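Local coordinates for surface glycan binding protein B (Bacteroides ovatus, PDB 6E57) that binds mixed-linkage beta-glucan, probably at the cell surface as part of the machinery with which this gut bacterium uses cereal glucans, at residues D60-I65 and N97-A102; A102-L107 and E122-V127. One frame throughout, in Å; residues are numbered along the deposited sequence.

Contact 1 (D60-I65 and N97-A102)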
# COMPACT_ATOMS: atom_id res chain seq x y z
N ASP A 60 16.34 -20.88 -6.72
CA ASP A 60 17.32 -21.92 -7.08
C ASP A 60 16.96 -22.55 -8.44
O ASP A 60 17.84 -23.02 -9.15
CB ASP A 60 17.45 -22.99 -5.99
CG ASP A 60 16.15 -23.67 -5.58
OD1 ASP A 60 15.07 -23.24 -6.05
OD2 ASP A 60 16.23 -24.63 -4.78
N ALA A 61 15.67 -22.55 -8.79
CA ALA A 61 15.19 -23.02 -10.10
C ALA A 61 15.43 -21.94 -11.16
O ALA A 61 15.71 -20.78 -10.84
CB ALA A 61 13.73 -23.39 -10.02
N ASN A 62 15.33 -22.34 -12.43
CA ASN A 62 15.56 -21.46 -13.57
C ASN A 62 14.25 -21.22 -14.32
O ASN A 62 13.38 -22.10 -14.38
CB ASN A 62 16.64 -22.03 -14.50
CG ASN A 62 18.05 -21.74 -14.03
OD1 ASN A 62 18.27 -21.41 -12.87
ND2 ASN A 62 19.01 -21.86 -14.93
N LEU A 63 14.11 -20.02 -14.89
CA LEU A 63 12.99 -19.65 -15.74
C LEU A 63 13.07 -20.45 -17.04
O LEU A 63 13.99 -20.25 -17.83
CB LEU A 63 13.03 -18.14 -16.02
CG LEU A 63 12.02 -17.63 -17.04
CD1 LEU A 63 10.60 -17.97 -16.61
CD2 LEU A 63 12.17 -16.14 -17.26
N SER A 64 12.10 -21.35 -17.23
CA SER A 64 12.09 -22.31 -18.33
C SER A 64 10.77 -22.20 -19.10
O SER A 64 9.73 -22.65 -18.62
CB SER A 64 12.32 -23.71 -17.82
OG SER A 64 12.19 -24.67 -18.86
N ILE A 65 10.83 -21.58 -20.28
CA ILE A 65 9.69 -21.46 -21.20
C ILE A 65 10.15 -21.90 -22.59
O ILE A 65 11.18 -21.43 -23.08
CB ILE A 65 9.13 -20.02 -21.21
CG1 ILE A 65 8.84 -19.50 -19.80
CG2 ILE A 65 7.89 -19.93 -22.10
CD1 ILE A 65 8.35 -18.07 -19.76
N ASN A 97 16.30 -20.13 -20.90
CA ASN A 97 16.79 -20.74 -19.67
C ASN A 97 17.59 -19.66 -18.91
O ASN A 97 18.68 -19.28 -19.34
CB ASN A 97 17.65 -21.98 -19.94
CG ASN A 97 18.32 -22.51 -18.69
OD1 ASN A 97 17.70 -22.60 -17.63
ND2 ASN A 97 19.60 -22.85 -18.79
N ARG A 98 17.03 -19.18 -17.80
CA ARG A 98 17.62 -18.06 -17.07
C ARG A 98 17.47 -18.27 -15.56
O ARG A 98 16.38 -18.51 -15.05
CB ARG A 98 16.96 -16.75 -17.51
CG ARG A 98 17.61 -15.52 -16.89
CD ARG A 98 17.36 -14.24 -17.66
NE ARG A 98 18.39 -13.25 -17.37
CZ ARG A 98 19.61 -13.26 -17.90
NH1 ARG A 98 19.96 -14.21 -18.74
NH2 ARG A 98 20.46 -12.29 -17.60
N SER A 99 18.60 -18.16 -14.85
CA SER A 99 18.66 -18.08 -13.40
C SER A 99 18.48 -16.62 -12.98
O SER A 99 19.23 -15.75 -13.40
CB SER A 99 19.96 -18.65 -12.90
OG SER A 99 19.89 -18.92 -11.50
N LEU A 100 17.45 -16.36 -12.15
CA LEU A 100 17.12 -15.02 -11.67
C LEU A 100 17.21 -15.00 -10.14
O LEU A 100 16.92 -15.99 -9.47
CB LEU A 100 15.69 -14.67 -12.12
CG LEU A 100 15.47 -14.56 -13.63
CD1 LEU A 100 13.98 -14.54 -13.95
CD2 LEU A 100 16.14 -13.32 -14.20
N LYS A 101 17.59 -13.84 -9.60
CA LYS A 101 17.54 -13.59 -8.16
C LYS A 101 16.06 -13.44 -7.76
O LYS A 101 15.21 -13.19 -8.61
CB LYS A 101 18.36 -12.35 -7.80
CG LYS A 101 19.78 -12.34 -8.34
CD LYS A 101 20.70 -11.35 -7.63
CE LYS A 101 21.60 -10.58 -8.57
NZ LYS A 101 22.45 -11.47 -9.39
N ALA A 102 15.77 -13.59 -6.47
CA ALA A 102 14.40 -13.41 -5.97
C ALA A 102 13.85 -12.06 -6.45
O ALA A 102 14.60 -11.08 -6.57
CB ALA A 102 14.36 -13.50 -4.47
O HOH W 1 15.66 -17.94 -10.94
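Asn62 spreads its side-chain amide across the end of the strand pairing, between Asn97 and Ser99. With CG set beside its own backbone N and anti to the carbonyl carbon (chi1 -82°), the amide turns over the partner chain, and its two polar atoms take separate partners. ND2 donates to Asn97 OD1 at 3.1 Å, the acceptor lying in the plane of the Asn62 amide but the donor tilted 34° out of the carbonyl plane of Asn97. OD1 accepts a weak bond from Ser99 OG at 3.3 Å. A leucine in its place would probably leave Asn97 OD1 and Ser99 OG without these partners and the two side chains freer to turn. Next to it along the strands, Leu63 and Arg98 form an antiparallel hydrogen-bonded pair: Leu63 N reaches Arg98 O at 2.7 Å, and Arg98 N returns to Leu63 O at 3.2 Å. The Leu63 side chain goes to the other face, where CD2 meets Leu100 CD1 at 4.1 Å and both leucines lean on Val125. Past the pairing the chains diverge, and a water bridges them, accepting from Leu100 N and donating to Ala61 O. Asn97 and the Asn62 amide lie on one face of this edge pairing; on the other, Leu63 is joined by Leu100 from beyond the strand end, while Arg98, on that face too, leads its end away. The leucines face the opposing sheet, as in a beta sandwich.

Contact 2 (A102-L107 and E122-V127)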
# COMPACT_ATOMS: atom_id res chain seq x y z
N ALA A 102 15.77 -13.59 -6.47
CA ALA A 102 14.40 -13.41 -5.97
C ALA A 102 13.85 -12.06 -6.45
O ALA A 102 14.60 -11.08 -6.57
CB ALA A 102 14.36 -13.50 -4.47
N GLY A 103 12.55 -12.02 -6.75
CA GLY A 103 11.84 -10.79 -7.11
C GLY A 103 10.72 -11.04 -8.10
O GLY A 103 10.41 -12.18 -8.44
N THR A 104 10.10 -9.93 -8.54
CA THR A 104 9.06 -9.93 -9.56
C THR A 104 9.61 -9.16 -10.77
O THR A 104 10.12 -8.05 -10.62
CB THR A 104 7.76 -9.35 -9.01
OG1 THR A 104 7.27 -10.27 -8.04
CG2 THR A 104 6.70 -9.11 -10.07
N TYR A 105 9.49 -9.76 -11.96
CA TYR A 105 10.13 -9.27 -13.17
C TYR A 105 9.09 -9.11 -14.29
O TYR A 105 8.17 -9.92 -14.40
CB TYR A 105 11.21 -10.24 -13.64
CG TYR A 105 12.34 -10.44 -12.67
CD1 TYR A 105 12.25 -11.37 -11.64
CD2 TYR A 105 13.51 -9.70 -12.78
CE1 TYR A 105 13.30 -11.55 -10.75
CE2 TYR A 105 14.56 -9.87 -11.89
CZ TYR A 105 14.45 -10.80 -10.87
OH TYR A 105 15.49 -10.96 -10.01
N ASN A 106 9.27 -8.08 -15.12
CA ASN A 106 8.53 -7.94 -16.36
C ASN A 106 9.24 -8.76 -17.44
O ASN A 106 10.44 -8.58 -17.67
CB ASN A 106 8.38 -6.47 -16.76
CG ASN A 106 7.64 -6.30 -18.07
OD1 ASN A 106 8.18 -6.56 -19.14
ND2 ASN A 106 6.39 -5.88 -17.98
N LEU A 107 8.49 -9.65 -18.10
CA LEU A 107 8.99 -10.47 -19.21
C LEU A 107 8.23 -10.09 -20.49
O LEU A 107 7.00 -10.16 -20.50
CB LEU A 107 8.81 -11.95 -18.88
CG LEU A 107 9.16 -12.92 -20.01
CD1 LEU A 107 10.62 -12.79 -20.41
CD2 LEU A 107 8.85 -14.36 -19.61
N GLU A 122 3.42 -10.16 -22.98
CA GLU A 122 4.01 -9.48 -21.84
C GLU A 122 3.36 -10.00 -20.55
O GLU A 122 2.14 -10.02 -20.44
CB GLU A 122 3.84 -7.96 -21.96
CG GLU A 122 4.66 -7.17 -20.95
CD GLU A 122 4.34 -5.69 -20.86
OE1 GLU A 122 4.75 -5.06 -19.85
OE2 GLU A 122 3.68 -5.16 -21.77
N GLY A 123 4.19 -10.43 -19.59
CA GLY A 123 3.71 -10.97 -18.32
C GLY A 123 4.72 -10.77 -17.20
O GLY A 123 5.79 -10.19 -17.41
N LEU A 124 4.36 -11.24 -16.01
CA LEU A 124 5.21 -11.17 -14.83
C LEU A 124 5.87 -12.53 -14.60
O LEU A 124 5.27 -13.57 -14.89
CB LEU A 124 4.36 -10.76 -13.62
CG LEU A 124 3.72 -9.37 -13.69
CD1 LEU A 124 2.83 -9.13 -12.48
CD2 LEU A 124 4.77 -8.28 -13.81
N VAL A 125 7.11 -12.49 -14.10
CA VAL A 125 7.83 -13.67 -13.62
C VAL A 125 8.12 -13.45 -12.13
O VAL A 125 8.84 -12.53 -11.75
CB VAL A 125 9.12 -13.91 -14.42
CG1 VAL A 125 10.03 -14.94 -13.76
CG2 VAL A 125 8.83 -14.30 -15.86
N VAL A 126 7.52 -14.31 -11.28
CA VAL A 126 7.70 -14.23 -9.84
C VAL A 126 8.73 -15.27 -9.43
O VAL A 126 8.59 -16.46 -9.73
CB VAL A 126 6.36 -14.41 -9.11
CG1 VAL A 126 6.51 -14.29 -7.60
CG2 VAL A 126 5.31 -13.43 -9.61
N VAL A 127 9.78 -14.81 -8.74
CA VAL A 127 10.88 -15.64 -8.27
C VAL A 127 10.92 -15.54 -6.74
O VAL A 127 11.28 -14.50 -6.19
CB VAL A 127 12.22 -15.21 -8.91
CG1 VAL A 127 13.35 -16.15 -8.55
CG2 VAL A 127 12.09 -15.08 -10.42
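Strands 103-107 and 122-127 run antiparallel, their axes 4.6 Å apart at closest approach and their directions 156° apart, with reciprocal backbone bonds joining Gly103 to Val127, Tyr105 to Val125 and Leu107 to Gly123. At Gly103 the backbone (phi 148°) would press a CB against the carbonyl of Ala102, which suits a residue without one. Tyr105 sets CG anti to the carbonyl carbon and beside the backbone N (chi1 -62°), which sends the ring back along its own strand toward Val127. CE1 meets Val127 CG2 at 3.7 Å, Val125 O lies at the ring edge in its plane, and the hydroxyl is hydrogen-bonded to Lys101 O. Arg199 makes a cation-pi contact with the ring and a hydrogen bond to Thr104 O, and Asp213 accepts from Thr104 N, joining this end to strands 196-203 and 209-217 of another sheet. Leu107 CD2 packs on Val125 CG2 at 3.8 Å, and Ile65 and Leu63 of the facing sheet meet the same two residues. The other face is more polar: Asn106 ND2 donates to Glu122 OE1 at 2.6 Å, where OE1 offers the lone pair directed away from OE2, and the two flat groups are steeply turned against each other. Thr104 OG1 lies 4.0 Å from Val126 CG2. This is a beta hairpin with its apolar face inside a two-sheet sandwich, consistent with an immunoglobulin-like domain.

How the contacts relate
Contact 1 precedes contact 2, and Ala102 belongs to both: after strand 95-98 the chain crosses through a short connection to begin strand 103-113 in the other sheet of the sandwich. Contact 2 is the larger and more deeply buried, flanked by strands 53-58 and 75-81; contact 1 lies at an edge strand, is bordered by a side-chain amide pair and gives way to a bridging water where the chains part. The apolar faces meet between the sheets, with Ile65 CD1 3.7 Å from Leu107 CD2 and Leu100 CD1 4.0 Å from Val125 CG1. Outward the chemistry differs: neutral amides in contact 1, amide and carboxylate in contact 2, with Lys108 in a weak, long ion pair to Glu122.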